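Local atomic coordinates of ubiquitin-like-specific protease 2 (Saccharomyces cerevisiae, PDB entry 5LNB), a protein that removes the small modifier SUMO from its conjugates as a cysteine protease of the C48 family, this chain being its catalytic-domain piece. Residues 163-166 with 167-171; 210-213 with 214-217; 255-258 with 259-262; 264-267 with 268-271. One frame throughout, in Å; residues are numbered along the deposited sequence.

Contact 1 of 4, residues 163-166 with 167-171; sequences TFDS and LRQTH
The turn that leaves strand 159-164 in this Ulp1-type protease domain is organised round the carboxylate of Asp165, which Leu167 and His171 engage at separate oxygens. Asp165 CG lies anti to the backbone N (chi1 -177°), and this torsion directs the carboxylate into the bend, where both oxygens are bonded. Leu167 N gives a bond of 2.9 Å to Asp165 OD1, arriving from above the carboxylate plane. On the other oxygen, His171 NE2 donates to Asp165 OD2 at 2.6 Å; the oxygen sits almost exactly in the imidazole plane, while the donor meets it on the anti side, 33° out of the carboxylate plane. Carboxylate and ring planes are 32° apart. Beside this pair, Gln169 CB packs 3.7 Å from Asp165 OD2, and Leu167 CB rests 3.6 Å from Asp165 OD1, so carbon flanks both oxygens. Further back, Thr163 CG2 approaches His171 CD2 at 4.2 Å. With ND1 hydrogen-bonded to Glu174 as well, the ring is held at both nitrogens, which should limit its rotation. Asp165 OD1 also accepts a hydrogen bond from His122 NE2, consistent with the Cys-His-Asp triad of C48 peptidases; His171 then acts as a second-shell residue that helps position Asp165. His171 is the N-cap before helix 172-190 and stacks on Phe124 of strand 122-129, while Ser166 and Leu167 pack against Cys215 at the start of helix 215-228.

Contact 2 of 4, residues 210-213 with 214-217; sequences PNMS and DCGV
Asp214, first residue of the Asp-Cys-Gly sequence characteristic of C48 peptidases, folds back beside Asn211 where the loop after strand 199-203 turns into helix 215-228. At the base of the side chain, Asp214 CB sits 3.6 Å from Asn211 O, the same carbonyl that accepts the bond from Asp214 N. Next along, Asp214 CG is 3.9 Å from Asn211 CB, for the two side chains run side by side and point the same way. At the tip the branches part. Asp214 OD2 takes a nearly straight bond of 2.9 Å from Asn211 ND2, lying close to the amide plane, although the donor comes from above the carboxylate plane. Asp214 OD1 turns instead to a salt bridge with Arg265, giving the carboxylate a partner on each oxygen. One residue on, Cys215 N bonds to Met212 O at 2.9 Å. With SG beside its backbone N (chi1 -73°), Cys215 holds the sulfur 3.2 Å from Met212 O; the Cys215 side chain also touches His122, consistent with the nucleophile of a Cys-His pair. The helix entry is completed by a bridging water, which donates to Ser213 O at 2.6 Å and accepts from Gly216 N.

Contact 3 of 4, residues 255-258 with 259-262; sequences YFDK and NERN
Arg261 lies alongside Phe256, the two side chains pointing the same way with guanidinium and ring planes nearly perpendicular, at 89°. The setting is a helix-to-helix junction: a Schellman motif with Asp257, at positive phi, as its C-prime residue ends helix 245-255, and the short helix 258-261 follows at once. The arginine chain is bent at its CB-CG bond (chi2 -70°), which lets it return over the junction; on the way Arg261 CG passes 3.5 Å from Lys258 O. Arg261 NH2 then reaches 3.6 Å from Phe256 CB and makes a weak bond of 3.1 Å to Phe256 O. The stronger hold on this end lies outside, where NH2 bonds to Asn222 and NH1 to His218, both on helix 215-228. The Phe256 ring meets Trp237, so the pair is set against neighbouring helices. On another flank the carboxylates of Asp257 and Glu260 are stacked, their planes 28° apart, with Asp257 OD1 and Glu260 OE1 4.0 Å from each other. Such like charges would be expected to repel, and the salt bridge from Asp257 to Lys225 probably eases the cost. Backbone bonds from Glu260 N to Asp257 O and from Arg261 N to Lys258 O form the new turn. A water lies in the guanidinium plane, accepting from Arg261 NE at 2.7 Å and donating to Asp257 O.

Contact 4 of 4, residues 264-267 with 268-271; sequences ARKN and LRHT
Leu268 presses back on the turn that begins at Ala264, the tight side of this first stretch of helix 264-285, whereas Lys266, Asn267 and His270 occupy its solvent side. Leu268 CG lies 3.3 Å from Ala264 O, and Leu268 N bonds to that same oxygen at 2.9 Å, meeting it nearly head-on. Regular i to i+4 bonds continue the turn, with Arg269 N on Arg265 O, His270 N on Lys266 O and Thr271 N on Asn267 O. Arg269 packs back on Lys266. A bend in the arginine at chi3 (-38°) brings the guanidinium back over the backbone, so that one of its faces receives Lys266 CA, 3.7 Å above the plane. Arg269 NH2 also lies 4.0 Å from the methylene Lys266 CG, while the charged ends stay apart, Lys266 NZ being 5.4 Å from Arg269 NH2. On the exposed face only the root of His270 takes part, His270 CB lying 3.6 Å from Asn267 O, and its ring leads away. Outside partners probably help fix both arginines. Arg269 bonds to Leu43 O and makes a cation-pi contact with Phe44, while Arg265 bonds to Asp47 O. Ala264 packs on Val217 and Leu221 of helix 215-228, and Leu268 touches Ile220 of that helix and Phe57 and Tyr61 of helix 51-67.

How the contacts relate
The four contacts follow one another along the chain, and helix 215-228 ties them together. Contact 1, at the end of a strand of the mixed sheet, touches contact 2 at the start of that helix, with centres 11 Å apart; strand end and helix start come together there, uniting the elements of the probable catalytic centre with His122. Contact 3, about 14 Å from contact 2 between centres and not touching it, packs on a later part of the same helix. Contact 4 adjoins contact 3 in sequence and meets contact 2 through Arg265 and Asp214, joining the helical part of the domain to the turn that carries Cys215.

Contact 1 of 4, residues 163-166 with 167-171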
loop_
_atom_site.group_PDB
_atom_site.type_symbol
_atom_site.label_atom_id
_atom_site.label_comp_id
_atom_site.label_asym_id
_atom_site.label_seq_id
_atom_site.Cartn_x
_atom_site.Cartn_y
_atom_site.Cartn_z
ATOM N N THR A 163 0.050 4.331 -10.509
ATOM C CA THR A 163 1.048 3.276 -10.349
ATOM C C THR A 163 2.428 3.897 -10.159
ATOM O O THR A 163 2.863 4.715 -10.981
ATOM C CB THR A 163 1.058 2.353 -11.573
ATOM O OG1 THR A 163 -0.281 1.968 -11.891
ATOM C CG2 THR A 163 1.881 1.096 -11.310
ATOM N N PHE A 164 3.128 3.499 -9.091
ATOM C CA PHE A 164 4.402 4.126 -8.753
ATOM C C PHE A 164 5.419 3.072 -8.324
ATOM O O PHE A 164 5.101 2.142 -7.575
ATOM C CB PHE A 164 4.229 5.201 -7.664
ATOM C CG PHE A 164 3.253 4.823 -6.572
ATOM C CD1 PHE A 164 3.710 4.357 -5.338
ATOM C CD2 PHE A 164 1.879 4.927 -6.779
ATOM C CE1 PHE A 164 2.820 4.012 -4.331
ATOM C CE2 PHE A 164 0.982 4.571 -5.777
ATOM C CZ PHE A 164 1.454 4.119 -4.547
ATOM N N ASP A 165 6.643 3.229 -8.823
ATOM C CA ASP A 165 7.682 2.215 -8.720
ATOM C C ASP A 165 9.016 2.931 -8.566
ATOM O O ASP A 165 9.328 3.824 -9.355
ATOM C CB ASP A 165 7.684 1.329 -9.974
ATOM C CG ASP A 165 8.703 0.203 -9.917
ATOM O OD1 ASP A 165 9.402 0.036 -8.892
ATOM O OD2 ASP A 165 8.792 -0.536 -10.919
ATOM N N SER A 166 9.792 2.543 -7.555
ATOM C CA SER A 166 11.102 3.145 -7.371
ATOM C C SER A 166 12.092 2.699 -8.437
ATOM O O SER A 166 13.111 3.368 -8.627
ATOM C CB SER A 166 11.649 2.828 -5.976
ATOM O OG SER A 166 11.629 1.434 -5.735
ATOM N N LEU A 167 11.827 1.596 -9.137
ATOM C CA LEU A 167 12.650 1.233 -10.285
ATOM C C LEU A 167 12.153 1.957 -11.537
ATOM O O LEU A 167 11.026 2.462 -11.590
ATOM C CB LEU A 167 12.651 -0.283 -10.507
ATOM C CG LEU A 167 13.136 -1.107 -9.302
ATOM C CD1 LEU A 167 13.183 -2.600 -9.617
ATOM C CD2 LEU A 167 14.504 -0.616 -8.791
ATOM N N ARG A 168 13.013 2.006 -12.556
ATOM C CA ARG A 168 12.697 2.736 -13.785
ATOM C C ARG A 168 11.929 1.816 -14.739
ATOM O O ARG A 168 12.450 1.308 -15.734
ATOM C CB ARG A 168 13.973 3.290 -14.412
ATOM C CG ARG A 168 14.579 4.442 -13.604
ATOM C CD ARG A 168 15.911 4.900 -14.167
ATOM N NE ARG A 168 15.773 5.401 -15.532
ATOM C CZ ARG A 168 15.848 6.684 -15.876
ATOM N NH1 ARG A 168 16.071 7.612 -14.954
ATOM N NH2 ARG A 168 15.710 7.038 -17.148
ATOM N N GLN A 169 10.650 1.619 -14.425
ATOM C CA GLN A 169 9.818 0.661 -15.138
ATOM C C GLN A 169 8.379 1.153 -15.192
ATOM O O GLN A 169 7.905 1.849 -14.290
ATOM C CB GLN A 169 9.826 -0.722 -14.475
ATOM C CG GLN A 169 11.179 -1.383 -14.360
ATOM C CD GLN A 169 11.097 -2.770 -13.740
ATOM O OE1 GLN A 169 10.017 -3.353 -13.617
ATOM N NE2 GLN A 169 12.241 -3.299 -13.341
ATOM N N THR A 170 7.683 0.739 -16.246
ATOM C CA THR A 170 6.257 0.948 -16.420
ATOM C C THR A 170 5.574 -0.417 -16.421
ATOM O O THR A 170 6.196 -1.434 -16.745
ATOM C CB THR A 170 5.972 1.711 -17.715
ATOM O OG1 THR A 170 6.396 0.920 -18.832
ATOM C CG2 THR A 170 6.741 3.043 -17.731
ATOM N N HIS A 171 4.294 -0.450 -16.056
ATOM C CA HIS A 171 3.676 -1.708 -15.651
ATOM C C HIS A 171 2.345 -1.945 -16.342
ATOM O O HIS A 171 1.395 -2.449 -15.747
ATOM C CB HIS A 171 3.519 -1.752 -14.135
ATOM C CG HIS A 171 4.822 -1.685 -13.412
ATOM N ND1 HIS A 171 5.753 -2.700 -13.469
ATOM C CD2 HIS A 171 5.370 -0.714 -12.645
ATOM C CE1 HIS A 171 6.809 -2.366 -12.751
ATOM N NE2 HIS A 171 6.602 -1.168 -12.238
#

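Contact 2 of 4, residues 210-213 with 214-217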
loop_
_atom_site.group_PDB
_atom_site.type_symbol
_atom_site.label_atom_id
_atom_site.label_comp_id
_atom_site.label_asym_id
_atom_site.label_seq_id
_atom_site.Cartn_x
_atom_site.Cartn_y
_atom_site.Cartn_z
ATOM N N PRO A 210 17.874 2.297 -7.841
ATOM C CA PRO A 210 17.835 1.011 -8.551
ATOM C C PRO A 210 17.984 -0.238 -7.686
ATOM O O PRO A 210 18.060 -1.331 -8.253
ATOM C CB PRO A 210 19.009 1.134 -9.535
ATOM C CG PRO A 210 19.957 2.066 -8.882
ATOM C CD PRO A 210 19.134 3.027 -8.068
ATOM N N ASN A 211 18.006 -0.158 -6.351
ATOM C CA ASN A 211 18.084 -1.362 -5.511
ATOM C C ASN A 211 16.721 -2.037 -5.471
ATOM O O ASN A 211 15.807 -1.546 -4.804
ATOM C CB ASN A 211 18.495 -1.032 -4.079
ATOM C CG ASN A 211 19.843 -0.358 -3.980
ATOM O OD1 ASN A 211 20.632 -0.346 -4.924
ATOM N ND2 ASN A 211 20.109 0.217 -2.818
ATOM N N MET A 212 16.580 -3.187 -6.128
ATOM C CA MET A 212 15.277 -3.846 -6.104
ATOM C C MET A 212 14.875 -4.228 -4.680
ATOM O O MET A 212 13.704 -4.101 -4.303
ATOM C CB MET A 212 15.266 -5.077 -7.012
ATOM C CG MET A 212 13.859 -5.677 -7.150
ATOM S SD MET A 212 13.687 -6.772 -8.565
ATOM C CE MET A 212 14.653 -8.175 -8.024
ATOM N N SER A 213 15.841 -4.664 -3.864
ATOM C CA SER A 213 15.534 -5.101 -2.506
ATOM C C SER A 213 15.117 -3.954 -1.588
ATOM O O SER A 213 14.555 -4.220 -0.523
ATOM C CB SER A 213 16.729 -5.854 -1.916
ATOM O OG SER A 213 17.852 -5.010 -1.721
ATOM N N ASP A 214 15.364 -2.693 -1.973
ATOM C CA ASP A 214 14.795 -1.544 -1.267
ATOM C C ASP A 214 13.374 -1.186 -1.721
ATOM O O ASP A 214 12.751 -0.313 -1.103
ATOM C CB ASP A 214 15.666 -0.291 -1.438
ATOM C CG ASP A 214 16.942 -0.308 -0.584
ATOM O OD1 ASP A 214 17.013 -1.047 0.428
ATOM O OD2 ASP A 214 17.881 0.444 -0.937
ATOM N N CYS A 215 12.854 -1.807 -2.783
ATOM C CA CYS A 215 11.544 -1.410 -3.308
ATOM C C CYS A 215 10.448 -1.456 -2.246
ATOM O O CYS A 215 9.564 -0.590 -2.219
ATOM C CB CYS A 215 11.159 -2.301 -4.484
ATOM S SG CYS A 215 12.091 -1.934 -5.951
ATOM N N GLY A 216 10.476 -2.461 -1.370
ATOM C CA GLY A 216 9.443 -2.548 -0.347
ATOM C C GLY A 216 9.431 -1.348 0.582
ATOM O O GLY A 216 8.363 -0.921 1.034
ATOM N N VAL A 217 10.613 -0.787 0.871
ATOM C CA VAL A 217 10.720 0.398 1.718
ATOM C C VAL A 217 10.162 1.620 0.999
ATOM O O VAL A 217 9.519 2.478 1.613
ATOM C CB VAL A 217 12.190 0.621 2.143
ATOM C CG1 VAL A 217 12.354 1.929 2.915
ATOM C CG2 VAL A 217 12.696 -0.541 2.977
HETATM O O HOH W 1 12.035 -4.848 -0.728
#

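Contact 3 of 4, residues 255-258 with 259-262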
loop_
_atom_site.group_PDB
_atom_site.type_symbol
_atom_site.label_atom_id
_atom_site.label_comp_id
_atom_site.label_asym_id
_atom_site.label_seq_id
_atom_site.Cartn_x
_atom_site.Cartn_y
_atom_site.Cartn_z
ATOM N N TYR A 255 9.307 16.617 -2.858
ATOM C CA TYR A 255 7.984 16.314 -2.327
ATOM C C TYR A 255 7.982 15.014 -1.535
ATOM O O TYR A 255 7.357 14.935 -0.473
ATOM C CB TYR A 255 6.955 16.238 -3.459
ATOM C CG TYR A 255 5.535 16.165 -2.940
ATOM C CD1 TYR A 255 4.897 17.300 -2.461
ATOM C CD2 TYR A 255 4.839 14.955 -2.901
ATOM C CE1 TYR A 255 3.602 17.240 -1.963
ATOM C CE2 TYR A 255 3.530 14.881 -2.401
ATOM C CZ TYR A 255 2.925 16.029 -1.937
ATOM O OH TYR A 255 1.641 15.986 -1.452
ATOM N N PHE A 256 8.667 13.981 -2.042
ATOM C CA PHE A 256 8.697 12.660 -1.425
ATOM C C PHE A 256 9.906 12.450 -0.507
ATOM O O PHE A 256 10.221 11.298 -0.177
ATOM C CB PHE A 256 8.673 11.567 -2.498
ATOM C CG PHE A 256 7.333 11.391 -3.158
ATOM C CD1 PHE A 256 6.357 10.579 -2.586
ATOM C CD2 PHE A 256 7.045 12.039 -4.358
ATOM C CE1 PHE A 256 5.116 10.417 -3.195
ATOM C CE2 PHE A 256 5.805 11.882 -4.971
ATOM C CZ PHE A 256 4.836 11.064 -4.386
ATOM N N ASP A 257 10.586 13.526 -0.098
ATOM C CA ASP A 257 11.684 13.448 0.880
ATOM C C ASP A 257 12.755 12.437 0.467
ATOM O O ASP A 257 13.157 11.567 1.248
ATOM C CB ASP A 257 11.159 13.109 2.278
ATOM C CG ASP A 257 10.077 14.058 2.746
ATOM O OD1 ASP A 257 9.142 13.590 3.426
ATOM O OD2 ASP A 257 10.156 15.266 2.426
ATOM N N LYS A 258 13.242 12.560 -0.771
ATOM C CA LYS A 258 14.233 11.593 -1.227
ATOM C C LYS A 258 15.470 11.585 -0.329
ATOM O O LYS A 258 16.091 10.533 -0.146
ATOM C CB LYS A 258 14.634 11.864 -2.674
ATOM C CG LYS A 258 15.633 10.839 -3.201
ATOM C CD LYS A 258 15.972 11.038 -4.664
ATOM C CE LYS A 258 16.923 9.944 -5.162
ATOM N NZ LYS A 258 17.278 10.156 -6.601
ATOM N N ASN A 259 15.838 12.734 0.249
ATOM C CA ASN A 259 17.053 12.792 1.060
ATOM C C ASN A 259 16.959 11.933 2.315
ATOM O O ASN A 259 17.995 11.555 2.871
ATOM C CB ASN A 259 17.377 14.241 1.442
ATOM C CG ASN A 259 16.320 14.859 2.346
ATOM O OD1 ASN A 259 15.130 14.591 2.201
ATOM N ND2 ASN A 259 16.755 15.687 3.287
ATOM N N GLU A 260 15.751 11.611 2.772
ATOM C CA GLU A 260 15.565 10.739 3.927
ATOM C C GLU A 260 15.452 9.263 3.561
ATOM O O GLU A 260 15.475 8.419 4.461
ATOM C CB GLU A 260 14.308 11.152 4.699
ATOM C CG GLU A 260 14.337 12.582 5.209
ATOM C CD GLU A 260 12.975 13.052 5.698
ATOM O OE1 GLU A 260 12.039 12.220 5.765
ATOM O OE2 GLU A 260 12.837 14.258 6.010
ATOM N N ARG A 261 15.320 8.928 2.275
ATOM C CA ARG A 261 15.081 7.538 1.896
ATOM C C ARG A 261 16.222 6.631 2.334
ATOM O O ARG A 261 15.993 5.461 2.660
ATOM C CB ARG A 261 14.862 7.427 0.383
ATOM C CG ARG A 261 13.560 8.063 -0.108
ATOM C CD ARG A 261 12.344 7.273 0.349
ATOM N NE ARG A 261 11.094 8.021 0.185
ATOM C CZ ARG A 261 10.140 7.725 -0.695
ATOM N NH1 ARG A 261 10.292 6.693 -1.519
ATOM N NH2 ARG A 261 9.035 8.462 -0.753
ATOM N N ASN A 262 17.454 7.150 2.343
ATOM C CA ASN A 262 18.602 6.339 2.728
ATOM C C ASN A 262 18.473 5.825 4.158
ATOM O O ASN A 262 18.959 4.733 4.472
ATOM C CB ASN A 262 19.884 7.152 2.559
ATOM C CG ASN A 262 21.122 6.366 2.924
ATOM O OD1 ASN A 262 21.167 5.146 2.755
ATOM N ND2 ASN A 262 22.140 7.060 3.436
HETATM O O HOH W 2 11.559 9.397 2.506
HETATM O O HOH W 3 18.398 9.259 0.403
#

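Contact 4 of 4, residues 264-267 with 268-271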
loop_
_atom_site.group_PDB
_atom_site.type_symbol
_atom_site.label_atom_id
_atom_site.label_comp_id
_atom_site.label_asym_id
_atom_site.label_seq_id
_atom_site.Cartn_x
_atom_site.Cartn_y
_atom_site.Cartn_z
ATOM N N ALA A 264 15.416 5.436 5.697
ATOM C CA ALA A 264 14.037 5.027 5.936
ATOM C C ALA A 264 13.970 3.668 6.618
ATOM O O ALA A 264 13.167 3.461 7.536
ATOM C CB ALA A 264 13.262 5.004 4.617
ATOM N N ARG A 265 14.803 2.727 6.179
ATOM C CA ARG A 265 14.830 1.400 6.783
ATOM C C ARG A 265 15.068 1.478 8.287
ATOM O O ARG A 265 14.382 0.822 9.076
ATOM C CB ARG A 265 15.922 0.578 6.113
ATOM C CG ARG A 265 15.573 -0.846 5.867
ATOM C CD ARG A 265 16.715 -1.485 5.130
ATOM N NE ARG A 265 16.384 -1.737 3.739
ATOM C CZ ARG A 265 15.807 -2.853 3.316
ATOM N NH1 ARG A 265 15.505 -3.798 4.194
ATOM N NH2 ARG A 265 15.538 -3.024 2.027
ATOM N N LYS A 266 16.056 2.268 8.700
ATOM C CA LYS A 266 16.356 2.371 10.121
ATOM C C LYS A 266 15.186 2.986 10.878
ATOM O O LYS A 266 14.873 2.566 12.000
ATOM C CB LYS A 266 17.636 3.182 10.332
ATOM C CG LYS A 266 17.850 3.617 11.765
ATOM C CD LYS A 266 19.162 4.347 11.961
ATOM C CE LYS A 266 19.598 4.280 13.433
ATOM N NZ LYS A 266 21.050 4.607 13.632
ATOM N N ASN A 267 14.508 3.964 10.272
ATOM C CA ASN A 267 13.414 4.619 10.979
ATOM C C ASN A 267 12.223 3.681 11.133
ATOM O O ASN A 267 11.541 3.699 12.168
ATOM C CB ASN A 267 13.033 5.916 10.271
ATOM C CG ASN A 267 14.080 7.010 10.474
ATOM O OD1 ASN A 267 14.524 7.251 11.596
ATOM N ND2 ASN A 267 14.496 7.656 9.386
ATOM N N LEU A 268 11.979 2.826 10.135
ATOM C CA LEU A 268 10.951 1.802 10.282
ATOM C C LEU A 268 11.292 0.839 11.418
ATOM O O LEU A 268 10.407 0.443 12.184
ATOM C CB LEU A 268 10.761 1.049 8.965
ATOM C CG LEU A 268 10.258 1.843 7.748
ATOM C CD1 LEU A 268 10.324 0.960 6.518
ATOM C CD2 LEU A 268 8.823 2.368 7.958
ATOM N N ARG A 269 12.571 0.467 11.558
ATOM C CA ARG A 269 12.974 -0.399 12.667
ATOM C C ARG A 269 12.718 0.280 14.001
ATOM O O ARG A 269 12.178 -0.331 14.928
ATOM C CB ARG A 269 14.449 -0.778 12.569
ATOM C CG ARG A 269 14.803 -1.764 11.500
ATOM C CD ARG A 269 16.098 -2.497 11.868
ATOM N NE ARG A 269 17.094 -1.644 12.521
ATOM C CZ ARG A 269 18.022 -0.934 11.881
ATOM N NH1 ARG A 269 18.078 -0.951 10.560
ATOM N NH2 ARG A 269 18.892 -0.202 12.566
ATOM N N HIS A 270 13.108 1.551 14.115
ATOM C CA HIS A 270 12.864 2.291 15.346
ATOM C C HIS A 270 11.376 2.352 15.671
ATOM O O HIS A 270 10.988 2.260 16.840
ATOM C CB HIS A 270 13.450 3.700 15.245
ATOM C CG HIS A 270 13.444 4.447 16.546
ATOM N ND1 HIS A 270 12.643 5.547 16.774
ATOM C CD2 HIS A 270 14.132 4.241 17.696
ATOM C CE1 HIS A 270 12.845 5.991 18.003
ATOM N NE2 HIS A 270 13.744 5.215 18.583
ATOM N N THR A 271 10.526 2.516 14.655
ATOM C CA THR A 271 9.090 2.569 14.913
ATOM C C THR A 271 8.585 1.239 15.461
ATOM O O THR A 271 7.897 1.198 16.489
ATOM C CB THR A 271 8.330 2.939 13.640
ATOM O OG1 THR A 271 8.715 4.251 13.209
ATOM C CG2 THR A 271 6.827 2.899 13.893
#